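Local coordinates for protein GLB-12 (Caenorhabditis elegans, PDB 4BJA) that binds heme and acts as a redox signalling globin essential for reproduction in the worm, and probably binds oxygen as related globins do, at residues V148-V151 with F152-R155; L156-L160 with T161-E165; D190-K193 with K194-T198. The protein carries 1 engineered substitution. All blocks are in the same frame, centred on the assembly; numbering follows the deposited sequence. Where two conformers were deposited one is given.

Interaction 1. Residues V148-V151 with F152-R155. With HEM (protoporphyrin IX containing Fe), chain B.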
ATOM      1  N   VAL A 148       6.521 -17.008   1.011  1.00 15.39           N
ATOM      2  CA  VAL A 148       7.124 -17.150   2.336  1.00 15.56           C
ATOM      3  C   VAL A 148       6.182 -16.623   3.398  1.00 14.46           C
ATOM      4  O   VAL A 148       5.918 -17.283   4.443  1.00 14.63           O
ATOM      5  CB  VAL A 148       8.481 -16.386   2.382  1.00 14.66           C
ATOM      6  CG1 VAL A 148       8.998 -16.268   3.803  1.00 15.40           C
ATOM      7  CG2 VAL A 148       9.543 -17.141   1.499  1.00 16.82           C
ATOM      8  N   ILE A 149       5.707 -15.385   3.200  1.00 15.14           N
ATOM      9  CA  ILE A 149       4.884 -14.767   4.252  1.00 14.48           C
ATOM     10  C   ILE A 149       3.559 -15.493   4.408  1.00 14.50           C
ATOM     11  O   ILE A 149       3.065 -15.599   5.508  1.00 14.01           O
ATOM     12  CB  ILE A 149       4.702 -13.263   4.046  1.00 14.16           C
ATOM     13  CG1 ILE A 149       6.068 -12.637   4.230  1.00 17.24           C
ATOM     14  CG2 ILE A 149       3.640 -12.717   5.044  1.00 15.06           C
ATOM     15  CD1 ILE A 149       6.516 -12.583   5.649  1.00 20.60           C
ATOM     16  N   ASN A 150       3.034 -16.071   3.321  1.00 15.20           N
ATOM     17  CA  ASN A 150       1.793 -16.849   3.482  1.00 14.50           C
ATOM     18  C   ASN A 150       1.963 -18.045   4.422  1.00 15.02           C
ATOM     19  O   ASN A 150       1.019 -18.409   5.142  1.00 15.39           O
ATOM     20  CB  ASN A 150       1.287 -17.316   2.123  1.00 15.21           C
ATOM     21  CG  ASN A 150       0.533 -16.265   1.417  1.00 15.58           C
ATOM     22  OD1 ASN A 150       0.242 -15.211   2.002  1.00 18.75           O
ATOM     23  ND2 ASN A 150       0.137 -16.536   0.177  1.00 17.50           N
ATOM     24  N   VAL A 151       3.158 -18.658   4.434  1.00 14.14           N
ATOM     25  CA  VAL A 151       3.369 -19.751   5.389  1.00 14.94           C
ATOM     26  C   VAL A 151       3.388 -19.197   6.806  1.00 15.34           C
ATOM     27  O   VAL A 151       2.858 -19.834   7.739  1.00 15.93           O
ATOM     28  CB  VAL A 151       4.601 -20.619   5.039  1.00 14.23           C
ATOM     29  CG1 VAL A 151       4.720 -21.828   6.060  1.00 15.61           C
ATOM     30  CG2 VAL A 151       4.477 -21.134   3.588  1.00 15.90           C
ATOM     31  N   PHE A 152       3.981 -17.993   6.979  1.00 15.10           N
ATOM     32  CA  PHE A 152       3.861 -17.341   8.263  1.00 16.17           C
ATOM     33  C   PHE A 152       2.422 -17.041   8.666  1.00 15.76           C
ATOM     34  O   PHE A 152       2.056 -17.231   9.820  1.00 15.60           O
ATOM     35  CB  PHE A 152       4.750 -16.099   8.308  1.00 15.97           C
ATOM     36  CG  PHE A 152       6.179 -16.453   8.557  1.00 16.24           C
ATOM     37  CD1 PHE A 152       6.659 -16.579   9.890  1.00 15.83           C
ATOM     38  CD2 PHE A 152       7.018 -16.729   7.478  1.00 15.27           C
ATOM     39  CE1 PHE A 152       7.991 -16.949  10.119  1.00 17.90           C
ATOM     40  CE2 PHE A 152       8.372 -17.120   7.684  1.00 16.18           C
ATOM     41  CZ  PHE A 152       8.846 -17.228   9.014  1.00 17.58           C
ATOM     42  N   ILE A 153       1.615 -16.577   7.724  1.00 14.87           N
ATOM     43  CA  ILE A 153       0.199 -16.334   8.026  1.00 15.85           C
ATOM     44  C   ILE A 153      -0.478 -17.624   8.536  1.00 16.08           C
ATOM     45  O   ILE A 153      -1.254 -17.605   9.529  1.00 17.84           O
ATOM     46  CB  ILE A 153      -0.510 -15.767   6.790  1.00 14.75           C
ATOM     47  CG1 ILE A 153      -0.040 -14.308   6.561  1.00 15.79           C
ATOM     48  CG2 ILE A 153      -2.046 -15.793   6.986  1.00 16.51           C
ATOM     49  CD1 ILE A 153      -0.438 -13.706   5.231  1.00 17.94           C
ATOM     50  N   GLU A 154      -0.190 -18.749   7.887  1.00 16.99           N
ATOM     51  CA  GLU A 154      -0.833 -20.007   8.284  1.00 17.58           C
ATOM     52  C   GLU A 154      -0.282 -20.605   9.589  1.00 19.24           C
ATOM     53  O   GLU A 154      -1.008 -21.213  10.353  1.00 20.09           O
ATOM     54  CB  GLU A 154      -0.633 -21.036   7.129  1.00 19.26           C
ATOM     55  CG  GLU A 154      -1.340 -20.654   5.843  1.00 24.27           C
ATOM     56  CD  GLU A 154      -2.833 -20.178   6.063  1.00 34.96           C
ATOM     57  OE1 GLU A 154      -3.694 -20.945   6.574  1.00 36.94           O
ATOM     58  OE2 GLU A 154      -3.145 -19.017   5.717  1.00 40.76           O
ATOM     59  N   ARG A 155       1.028 -20.441   9.821  1.00 18.88           N
ATOM     60  CA  ARG A 155       1.745 -21.119  10.906  0.50 19.65           C
ATOM     61  C   ARG A 155       2.072 -20.231  12.112  1.00 19.41           C
ATOM     62  O   ARG A 155       1.986 -20.673  13.253  1.00 20.66           O
ATOM     63  CB  ARG A 155       3.049 -21.716  10.360  0.50 20.16           C
ATOM     64  CG  ARG A 155       2.867 -22.754   9.246  0.50 21.64           C
ATOM     65  CD  ARG A 155       2.626 -24.144   9.825  0.50 25.59           C
ATOM     66  NE  ARG A 155       3.874 -24.777  10.253  0.50 28.95           N
ATOM     67  CZ  ARG A 155       4.088 -25.308  11.457  0.50 31.97           C
ATOM     68  NH1 ARG A 155       3.131 -25.304  12.376  0.50 34.29           N
ATOM     69  NH2 ARG A 155       5.261 -25.857  11.734  0.50 33.57           N
TER
HETATM   70  CHA HEM B 300      18.699 -11.499   3.020  1.00 22.43           C
HETATM   71  CHB HEM B 300      14.371 -10.738   5.054  1.00 19.73           C
HETATM   72  CHC HEM B 300      12.287 -13.373   1.615  1.00 21.99           C
HETATM   73  CHD HEM B 300      16.636 -14.765   0.085  1.00 24.43           C
HETATM   74  C1A HEM B 300      17.707 -11.033   3.812  1.00 21.29           C
HETATM   75  C2A HEM B 300      17.868 -10.057   4.875  1.00 23.13           C
HETATM   76  C3A HEM B 300      16.653  -9.871   5.419  1.00 21.16           C
HETATM   77  C4A HEM B 300      15.707 -10.719   4.728  1.00 20.31           C
HETATM   78  CMA HEM B 300      16.249  -8.948   6.600  1.00 22.28           C
HETATM   79  CAA HEM B 300      19.223  -9.369   5.250  1.00 25.64           C
HETATM   80  CBA HEM B 300      19.152  -7.849   5.038  1.00 31.78           C
HETATM   81  CGA HEM B 300      18.909  -7.616   3.614  1.00 34.81           C
HETATM   82  O1A HEM B 300      19.629  -8.229   2.775  1.00 36.50           O
HETATM   83  O2A HEM B 300      17.951  -6.846   3.342  1.00 38.51           O
HETATM   84  C1B HEM B 300      13.459 -11.344   4.241  1.00 19.89           C
HETATM   85  C2B HEM B 300      12.014 -11.194   4.361  1.00 19.75           C
HETATM   86  C3B HEM B 300      11.454 -11.903   3.422  1.00 20.68           C
HETATM   87  C4B HEM B 300      12.501 -12.548   2.672  1.00 20.62           C
HETATM   88  CMB HEM B 300      11.301 -10.321   5.407  1.00 23.26           C
HETATM   89  CAB HEM B 300       9.922 -11.978   3.180  1.00 25.72           C
HETATM   90  CBB HEM B 300       9.425 -12.997   2.524  1.00 30.67           C
HETATM   91  C1C HEM B 300      13.273 -13.962   0.898  1.00 21.34           C
HETATM   92  C2C HEM B 300      13.072 -14.872  -0.201  1.00 24.51           C
HETATM   93  C3C HEM B 300      14.262 -15.250  -0.633  1.00 23.82           C
HETATM   94  C4C HEM B 300      15.270 -14.629   0.196  1.00 24.39           C
HETATM   95  CMC HEM B 300      11.689 -15.270  -0.770  1.00 27.10           C
HETATM   96  CAC HEM B 300      14.494 -16.230  -1.807  1.00 27.40           C
HETATM   97  CBC HEM B 300      15.640 -16.132  -2.456  1.00 30.12           C
HETATM   98  C1D HEM B 300      17.569 -14.082   0.780  1.00 25.14           C
HETATM   99  C2D HEM B 300      18.975 -14.355   0.749  1.00 26.50           C
HETATM  100  C3D HEM B 300      19.606 -13.341   1.650  1.00 27.76           C
HETATM  101  C4D HEM B 300      18.523 -12.539   2.145  1.00 24.34           C
HETATM  102  CMD HEM B 300      19.728 -15.454  -0.035  1.00 29.49           C
HETATM  103  CAD HEM B 300      21.100 -13.210   1.999  1.00 29.10           C
HETATM  104  CBD HEM B 300      21.276 -13.836   3.393  1.00 31.51           C
HETATM  105  CGD HEM B 300      21.090 -15.350   3.453  1.00 31.90           C
HETATM  106  O1D HEM B 300      21.229 -16.064   2.437  1.00 33.55           O
HETATM  107  O2D HEM B 300      20.820 -15.842   4.557  1.00 33.39           O
HETATM  108  NA  HEM B 300      16.368 -11.437   3.749  1.00 19.89           N
HETATM  109  NB  HEM B 300      13.748 -12.196   3.179  1.00 20.61           N
HETATM  110  NC  HEM B 300      14.631 -13.845   1.105  1.00 22.78           N
HETATM  111  ND  HEM B 300      17.331 -12.998   1.633  1.00 24.15           N
HETATM  112 FE   HEM B 300      15.543 -12.623   2.437  1.00 19.74          FE
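Val148 and Phe152 lie side by side, one helical turn apart, and point the same way. Val148 CG1 packs 4.0 Å from Phe152 CE2. The edge of the Phe152 ring lies next to Val148 O, which also accepts a hydrogen bond from Phe152 N at 3.3 Å. Val148 CG1 is anti to the backbone N (chi1 168°), which sets it between this ring and the heme. Val148 CB and CG1 both lie 3.5 Å from HEM CBB, the end of a vinyl group. Ile149 CG1 lies 3.8 Å from the same CBB. Phe152 also stacks on Phe96, so this buried side is closely packed. Ile153 packs against helix 185-214, and Val151 against helix 50-65. The solvent side is looser, with Glu154 exposed and Asn150 partly so. Val151 CG1 rests 3.8 Å from Arg155 CG. In the conformer given, Arg155 forms a salt bridge with Asp60; a second conformer makes this partner less certain. Ile153 N bonds to Ile149 O at 2.8 Å in the regular helical pattern. A helix whose Val148 and Ile149 line the heme pocket while Glu154 faces solvent fits the globin fold, here with His92 and His127 as axial iron ligands.

Interaction 2. Residues L156-L160 with T161-E165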
ATOM      1  N   LEU A 156       2.458 -18.973  11.874  1.00 17.51           N
ATOM      2  CA  LEU A 156       2.809 -18.106  13.011  1.00 17.45           C
ATOM      3  C   LEU A 156       1.585 -17.635  13.769  1.00 17.52           C
ATOM      4  O   LEU A 156       1.619 -17.587  15.016  1.00 18.83           O
ATOM      5  CB  LEU A 156       3.558 -16.897  12.465  1.00 17.27           C
ATOM      6  CG  LEU A 156       4.501 -16.114  13.386  1.00 21.92           C
ATOM      7  CD1 LEU A 156       4.583 -14.612  13.166  1.00 23.33           C
ATOM      8  CD2 LEU A 156       4.933 -16.636  14.783  1.00 22.18           C
ATOM      9  N   ILE A 157       0.498 -17.329  13.054  1.00 16.36           N
ATOM     10  CA  ILE A 157      -0.671 -16.729  13.716  1.00 18.10           C
ATOM     11  C   ILE A 157      -1.277 -17.626  14.819  1.00 18.97           C
ATOM     12  O   ILE A 157      -1.612 -17.144  15.899  1.00 20.34           O
ATOM     13  CB  ILE A 157      -1.732 -16.229  12.700  1.00 17.49           C
ATOM     14  CG1 ILE A 157      -1.115 -15.060  11.929  1.00 17.75           C
ATOM     15  CG2 ILE A 157      -3.073 -15.849  13.450  1.00 19.60           C
ATOM     16  CD1 ILE A 157      -2.022 -14.444  10.878  1.00 19.88           C
ATOM     17  N   PRO A 158      -1.388 -18.946  14.591  1.00 20.38           N
ATOM     18  CA  PRO A 158      -1.861 -19.771  15.712  1.00 20.92           C
ATOM     19  C   PRO A 158      -0.975 -19.772  16.951  1.00 21.46           C
ATOM     20  O   PRO A 158      -1.521 -19.948  18.056  1.00 23.00           O
ATOM     21  CB  PRO A 158      -1.922 -21.185  15.089  1.00 22.02           C
ATOM     22  CG  PRO A 158      -2.227 -20.935  13.662  1.00 22.11           C
ATOM     23  CD  PRO A 158      -1.441 -19.682  13.313  1.00 20.06           C
ATOM     24  N   PHE A 159       0.355 -19.582  16.823  1.00 21.94           N
ATOM     25  CA  PHE A 159       1.195 -19.367  18.012  1.00 21.78           C
ATOM     26  C   PHE A 159       0.844 -18.020  18.670  1.00 22.10           C
ATOM     27  O   PHE A 159       0.752 -17.930  19.909  1.00 23.43           O
ATOM     28  CB  PHE A 159       2.694 -19.378  17.660  1.00 22.32           C
ATOM     29  CG  PHE A 159       3.216 -20.728  17.271  1.00 23.80           C
ATOM     30  CD1 PHE A 159       3.390 -21.716  18.248  1.00 27.52           C
ATOM     31  CD2 PHE A 159       3.559 -21.010  15.970  1.00 24.50           C
ATOM     32  CE1 PHE A 159       3.876 -22.991  17.903  1.00 28.04           C
ATOM     33  CE2 PHE A 159       4.044 -22.298  15.613  1.00 27.38           C
ATOM     34  CZ  PHE A 159       4.196 -23.268  16.587  1.00 28.16           C
ATOM     35  N   LEU A 160       0.627 -16.999  17.840  1.00 21.10           N
ATOM     36  CA  LEU A 160       0.387 -15.635  18.350  1.00 21.24           C
ATOM     37  C   LEU A 160      -0.943 -15.550  19.082  1.00 22.72           C
ATOM     38  O   LEU A 160      -1.101 -14.709  19.984  1.00 24.18           O
ATOM     39  CB  LEU A 160       0.382 -14.623  17.202  1.00 19.71           C
ATOM     40  CG  LEU A 160       1.768 -14.368  16.625  1.00 19.00           C
ATOM     41  CD1 LEU A 160       1.619 -13.715  15.204  1.00 19.01           C
ATOM     42  CD2 LEU A 160       2.570 -13.474  17.552  1.00 20.65           C
ATOM     43  N   THR A 161      -1.909 -16.380  18.696  1.00 22.55           N
ATOM     44  CA  THR A 161      -3.213 -16.355  19.331  1.00 23.67           C
ATOM     45  C   THR A 161      -3.249 -17.273  20.559  1.00 25.42           C
ATOM     46  O   THR A 161      -4.208 -17.244  21.366  1.00 25.75           O
ATOM     47  CB  THR A 161      -4.325 -16.821  18.387  1.00 24.23           C
ATOM     48  OG1 THR A 161      -4.051 -18.161  17.950  1.00 23.69           O
ATOM     49  CG2 THR A 161      -4.485 -15.870  17.174  1.00 24.34           C
ATOM     50  N   GLY A 162      -2.206 -18.088  20.700  1.00 26.10           N
ATOM     51  CA  GLY A 162      -2.173 -19.075  21.761  1.00 28.66           C
ATOM     52  C   GLY A 162      -2.974 -20.324  21.403  1.00 29.89           C
ATOM     53  O   GLY A 162      -3.130 -21.193  22.237  1.00 32.23           O
ATOM     54  N   GLU A 163      -3.536 -20.410  20.219  1.00 30.46           N
ATOM     55  CA  GLU A 163      -4.254 -21.593  19.793  1.00 32.88           C
ATOM     56  C   GLU A 163      -3.322 -22.793  19.615  1.00 33.23           C
ATOM     57  O   GLU A 163      -3.768 -23.902  19.692  1.00 32.37           O
ATOM     58  CB  GLU A 163      -4.949 -21.364  18.487  1.00 33.25           C
ATOM     59  CG  GLU A 163      -6.022 -20.362  18.428  1.00 38.26           C
ATOM     60  CD  GLU A 163      -6.333 -19.974  16.979  1.00 45.20           C
ATOM     61  OE1 GLU A 163      -5.482 -19.400  16.240  1.00 49.08           O
ATOM     62  OE2 GLU A 163      -7.441 -20.286  16.554  1.00 49.62           O
ATOM     63  N   GLN A 164      -2.044 -22.528  19.392  1.00 34.42           N
ATOM     64  CA  GLN A 164      -0.979 -23.546  19.244  1.00 36.31           C
ATOM     65  C   GLN A 164       0.215 -23.233  20.153  1.00 38.72           C
ATOM     66  O   GLN A 164       0.467 -22.073  20.453  1.00 37.99           O
ATOM     67  CB  GLN A 164      -0.502 -23.586  17.776  1.00 35.62           C
ATOM     68  CG  GLN A 164      -0.232 -24.979  17.241  1.00 35.43           C
ATOM     69  CD  GLN A 164       0.321 -24.993  15.813  1.00 31.37           C
ATOM     70  OE1 GLN A 164       1.438 -25.431  15.595  1.00 38.73           O
ATOM     71  NE2 GLN A 164      -0.469 -24.562  14.850  1.00 30.57           N
ATOM     72  N   GLU A 165       0.966 -24.266  20.579  1.00 42.85           N
ATOM     73  CA  GLU A 165       2.099 -24.094  21.515  1.00 46.27           C
ATOM     74  C   GLU A 165       3.403 -24.766  21.053  1.00 47.74           C
ATOM     75  O   GLU A 165       3.382 -25.665  20.221  1.00 48.82           O
ATOM     76  CB  GLU A 165       1.702 -24.633  22.909  1.00 47.63           C
ATOM     77  CG  GLU A 165       0.705 -23.753  23.676  1.00 51.03           C
ATOM     78  CD  GLU A 165      -0.402 -24.547  24.389  1.00 55.80           C
ATOM     79  OE1 GLU A 165      -0.937 -25.518  23.789  1.00 57.67           O
ATOM     80  OE2 GLU A 165      -0.755 -24.184  25.541  1.00 56.36           O
TER
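The Phe159 ring meets the chain that leaves the helix. Gln164 CB lies over one face, 4.3 Å above the ring plane and offset toward the rim. Glu165 is at the edge, with its carbonyl O 3.6 Å from Phe159 CE1. Gln164 OE1 approaches Phe159 CZ obliquely, and the amide plane is turned 49° from the ring. The NE2 branch of the Gln164 amide lies 3.7 Å from Pro158 CB, so the Gln164 side chain covers parts of both residues. Ile53, Leu47 and Leu166 also touch Phe159.

The helix ends here in a Schellman motif. Gly162 has a positive phi of 81°, where a side chain would press on the preceding carbonyl O. Gly162 N bonds to Phe159 O, and Gln164 N bonds back to Pro158 O at 3.0 Å. Both donors sit above the carbonyl planes and not on a lone pair, as the chain turns off the helix axis. Pro158 has no N-H to give to the preceding turn, and the helix is kinked there.

Thr161 combines this ending with an ST turn. Its OG1 lies between the backbone N and the carbonyl carbon (chi1 59°), facing the turn. There Thr161 OG1 accepts from Glu163 N at 3.2 Å. In turn, Thr161 OG1 donates to Glu163 OE1 at 2.6 Å, meeting the anti side of the carboxylate. Replacing Thr161 with valine would probably deprive Glu163 N and OE1 of this shared partner and let the carboxylate swing free. The methyl branch serves a different neighbour. Thr161 CG2 touches Ile157 CG2 at 4.0 Å where the two side chains cross at a slant, and both side chains touch Thr189 of helix 185-214.

Interaction 3. Residues D190-K193 with K194-T198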
ATOM      1  N   ASP A 190      -6.779 -10.908  12.509  1.00 20.54           N
ATOM      2  CA  ASP A 190      -7.026  -9.886  11.510  0.50 20.96           C
ATOM      3  C   ASP A 190      -5.855  -8.878  11.471  1.00 19.96           C
ATOM      4  O   ASP A 190      -5.407  -8.499  10.390  1.00 19.47           O
ATOM      5  CB  ASP A 190      -8.384  -9.186  11.758  0.50 22.66           C
ATOM      6  CG  ASP A 190      -9.597 -10.152  11.705  0.50 26.63           C
ATOM      7  OD1 ASP A 190      -9.478 -11.351  11.381  0.50 29.00           O
ATOM      8  OD2 ASP A 190     -10.715  -9.692  12.039  0.50 29.89           O
ATOM      9  N   VAL A 191      -5.341  -8.480  12.635  1.00 18.95           N
ATOM     10  CA  VAL A 191      -4.250  -7.520  12.675  1.00 18.60           C
ATOM     11  C   VAL A 191      -2.979  -8.091  12.046  1.00 17.39           C
ATOM     12  O   VAL A 191      -2.304  -7.403  11.256  1.00 16.50           O
ATOM     13  CB  VAL A 191      -3.977  -6.999  14.112  1.00 18.83           C
ATOM     14  CG1 VAL A 191      -2.738  -6.178  14.125  1.00 18.95           C
ATOM     15  CG2 VAL A 191      -5.165  -6.157  14.600  1.00 20.51           C
ATOM     16  N   TRP A 192      -2.650  -9.344  12.388  1.00 16.40           N
ATOM     17  CA  TRP A 192      -1.448  -9.942  11.846  1.00 16.25           C
ATOM     18  C   TRP A 192      -1.602 -10.151  10.350  1.00 15.97           C
ATOM     19  O   TRP A 192      -0.641 -10.008   9.589  1.00 16.03           O
ATOM     20  CB  TRP A 192      -1.085 -11.260  12.612  1.00 15.53           C
ATOM     21  CG  TRP A 192      -0.226 -10.943  13.775  1.00 16.26           C
ATOM     22  CD1 TRP A 192      -0.635 -10.687  15.056  1.00 17.39           C
ATOM     23  CD2 TRP A 192       1.190 -10.767  13.763  1.00 16.97           C
ATOM     24  NE1 TRP A 192       0.447 -10.384  15.849  1.00 17.98           N
ATOM     25  CE2 TRP A 192       1.585 -10.437  15.080  1.00 16.54           C
ATOM     26  CE3 TRP A 192       2.172 -10.894  12.773  1.00 15.79           C
ATOM     27  CZ2 TRP A 192       2.931 -10.216  15.423  1.00 16.84           C
ATOM     28  CZ3 TRP A 192       3.502 -10.684  13.118  1.00 17.30           C
ATOM     29  CH2 TRP A 192       3.868 -10.330  14.429  1.00 16.80           C
ATOM     30  N   LYS A 193      -2.802 -10.501   9.896  1.00 16.92           N
ATOM     31  CA  LYS A 193      -2.998 -10.594   8.434  1.00 16.97           C
ATOM     32  C   LYS A 193      -2.800  -9.242   7.742  1.00 16.28           C
ATOM     33  O   LYS A 193      -2.162  -9.190   6.705  1.00 16.44           O
ATOM     34  CB  LYS A 193      -4.333 -11.228   8.055  1.00 17.10           C
ATOM     35  CG  LYS A 193      -4.337 -12.738   8.363  1.00 18.14           C
ATOM     36  CD  LYS A 193      -5.671 -13.369   7.961  1.00 22.36           C
ATOM     37  CE  LYS A 193      -5.697 -14.863   8.270  1.00 21.91           C
ATOM     38  NZ  LYS A 193      -7.108 -15.451   8.084  1.00 25.91           N
ATOM     39  N   LYS A 194      -3.366  -8.161   8.309  1.00 16.28           N
ATOM     40  CA  LYS A 194      -3.157  -6.838   7.678  1.00 15.35           C
ATOM     41  C   LYS A 194      -1.691  -6.464   7.649  1.00 15.63           C
ATOM     42  O   LYS A 194      -1.186  -5.994   6.626  1.00 16.02           O
ATOM     43  CB  LYS A 194      -3.953  -5.758   8.388  1.00 16.77           C
ATOM     44  CG  LYS A 194      -5.445  -5.924   8.130  1.00 21.71           C
ATOM     45  CD  LYS A 194      -6.225  -4.711   8.724  1.00 25.66           C
ATOM     46  CE  LYS A 194      -5.922  -4.432  10.205  1.00 28.64           C
ATOM     47  NZ  LYS A 194      -6.600  -3.152  10.718  1.00 32.76           N
ATOM     48  N   PHE A 195      -1.004  -6.710   8.772  1.00 15.25           N
ATOM     49  CA  PHE A 195       0.380  -6.404   8.888  1.00 14.68           C
ATOM     50  C   PHE A 195       1.206  -7.201   7.869  1.00 14.53           C
ATOM     51  O   PHE A 195       2.003  -6.643   7.086  1.00 14.61           O
ATOM     52  CB  PHE A 195       0.853  -6.680  10.353  1.00 14.21           C
ATOM     53  CG  PHE A 195       2.348  -6.656  10.530  1.00 15.89           C
ATOM     54  CD1 PHE A 195       3.102  -5.525  10.172  1.00 15.61           C
ATOM     55  CD2 PHE A 195       3.018  -7.780  11.044  1.00 16.31           C
ATOM     56  CE1 PHE A 195       4.498  -5.488  10.310  1.00 16.34           C
ATOM     57  CE2 PHE A 195       4.423  -7.753  11.168  1.00 18.11           C
ATOM     58  CZ  PHE A 195       5.166  -6.601  10.817  1.00 18.38           C
ATOM     59  N   LEU A 196       1.051  -8.520   7.889  1.00 14.49           N
ATOM     60  CA  LEU A 196       1.907  -9.364   7.050  1.00 13.45           C
ATOM     61  C   LEU A 196       1.608  -9.143   5.553  1.00 13.94           C
ATOM     62  O   LEU A 196       2.529  -9.190   4.711  1.00 13.43           O
ATOM     63  CB  LEU A 196       1.751 -10.817   7.475  1.00 13.73           C
ATOM     64  CG  LEU A 196       2.398 -11.130   8.830  1.00 13.16           C
ATOM     65  CD1 LEU A 196       2.088 -12.556   9.166  1.00 15.59           C
ATOM     66  CD2 LEU A 196       3.891 -10.945   8.799  1.00 16.10           C
ATOM     67  N   ASN A 197       0.338  -8.900   5.207  1.00 13.97           N
ATOM     68  CA  ASN A 197       0.002  -8.542   3.829  1.00 14.48           C
ATOM     69  C   ASN A 197       0.610  -7.216   3.378  1.00 14.90           C
ATOM     70  O   ASN A 197       1.009  -7.068   2.230  1.00 15.91           O
ATOM     71  CB  ASN A 197      -1.520  -8.578   3.616  1.00 14.81           C
ATOM     72  CG  ASN A 197      -2.004 -10.037   3.492  1.00 16.97           C
ATOM     73  OD1 ASN A 197      -1.401 -10.804   2.747  1.00 23.59           O
ATOM     74  ND2 ASN A 197      -3.050 -10.404   4.169  1.00 22.20           N
ATOM     75  N   THR A 198       0.709  -6.281   4.305  1.00 14.21           N
ATOM     76  CA  THR A 198       1.361  -5.007   3.988  1.00 14.45           C
ATOM     77  C   THR A 198       2.877  -5.219   3.823  1.00 15.06           C
ATOM     78  O   THR A 198       3.487  -4.589   2.963  1.00 15.89           O
ATOM     79  CB  THR A 198       1.060  -3.936   5.068  1.00 15.12           C
ATOM     80  OG1 THR A 198      -0.371  -3.792   5.151  1.00 16.54           O
ATOM     81  CG2 THR A 198       1.667  -2.600   4.697  1.00 15.56           C
TER
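Lys194 gives its backbone N-H to Asp190 O, and its own carbonyl O is gripped twice from one residue. Thr198 OG1 donates to Lys194 O at 2.8 Å, and Thr198 N bonds to it at 3.0 Å. The two donors come from opposite faces of the carbonyl plane. The hydroxyl of Thr198 thus finds its acceptor within its own helix.

The helix continues through Phe195 N to Val191 O and Leu196 N to Trp192 O, the latter 2.8 Å long and nearly straight at 167°. The helical spacing sets Trp192 and Phe195, three residues apart, on one side. Phe195 turns its edge toward the face of Trp192 in an offset edge-to-face pair. The ring centroids are 5.3 Å apart and the planes stand at 81°. The edge formed by Phe195 CD2 and CE2 makes the touch, both atoms 3.6 Å from Trp192 CZ3. The first torsion of Phe195 (168°) turns its ring away from the backbone N and alongside the indole. Leu196 meets Trp192 differently: Leu196 CG lies at the indole edge, 4.0 Å from Trp192 CE3.

The polar ends of two side chains reach helix 34-46 and the chain before it. Trp192 NE1 is hydrogen-bonded to Thr43 OG1, and Lys194 NZ forms a salt bridge with Asp36 and a hydrogen bond with Ala31 O. In the second subunit, Ser24 packs on Asn197 and Leu30 on Thr198.

Aromatic and aliphatic groups fill the buried side, while Asp190 and Lys193 are exposed. The ammonium of Lys194 has a carboxylate partner, which would probably favour its charged state. With Phe195 at its face, Leu196 at its edge and its N-H bonded to Thr43, Trp192 is likely to be well fixed in rotation.

Interactions 1 and 2 share helix 144-160, with 1 in its middle and 2 at its C-terminal end; their centres are 12 Å apart. Interaction 3 follows on helix 185-214. Its centre is 11 Å from that of interaction 1 and 15 Å from that of interaction 2. The loop between the two helices is partly unmodelled. The helices, which probably correspond to G and H of the globin fold, pack directly together. Ile149 CG2 meets Leu196 CB at 3.6 Å, and Ile157 CD1 meets Trp192 CB at 3.7 Å. Interaction 1 borders the heme, while interaction 2 lies away from it. Interaction 3 touches the neighbouring subunit, so one helix pair borders both the heme and the second subunit.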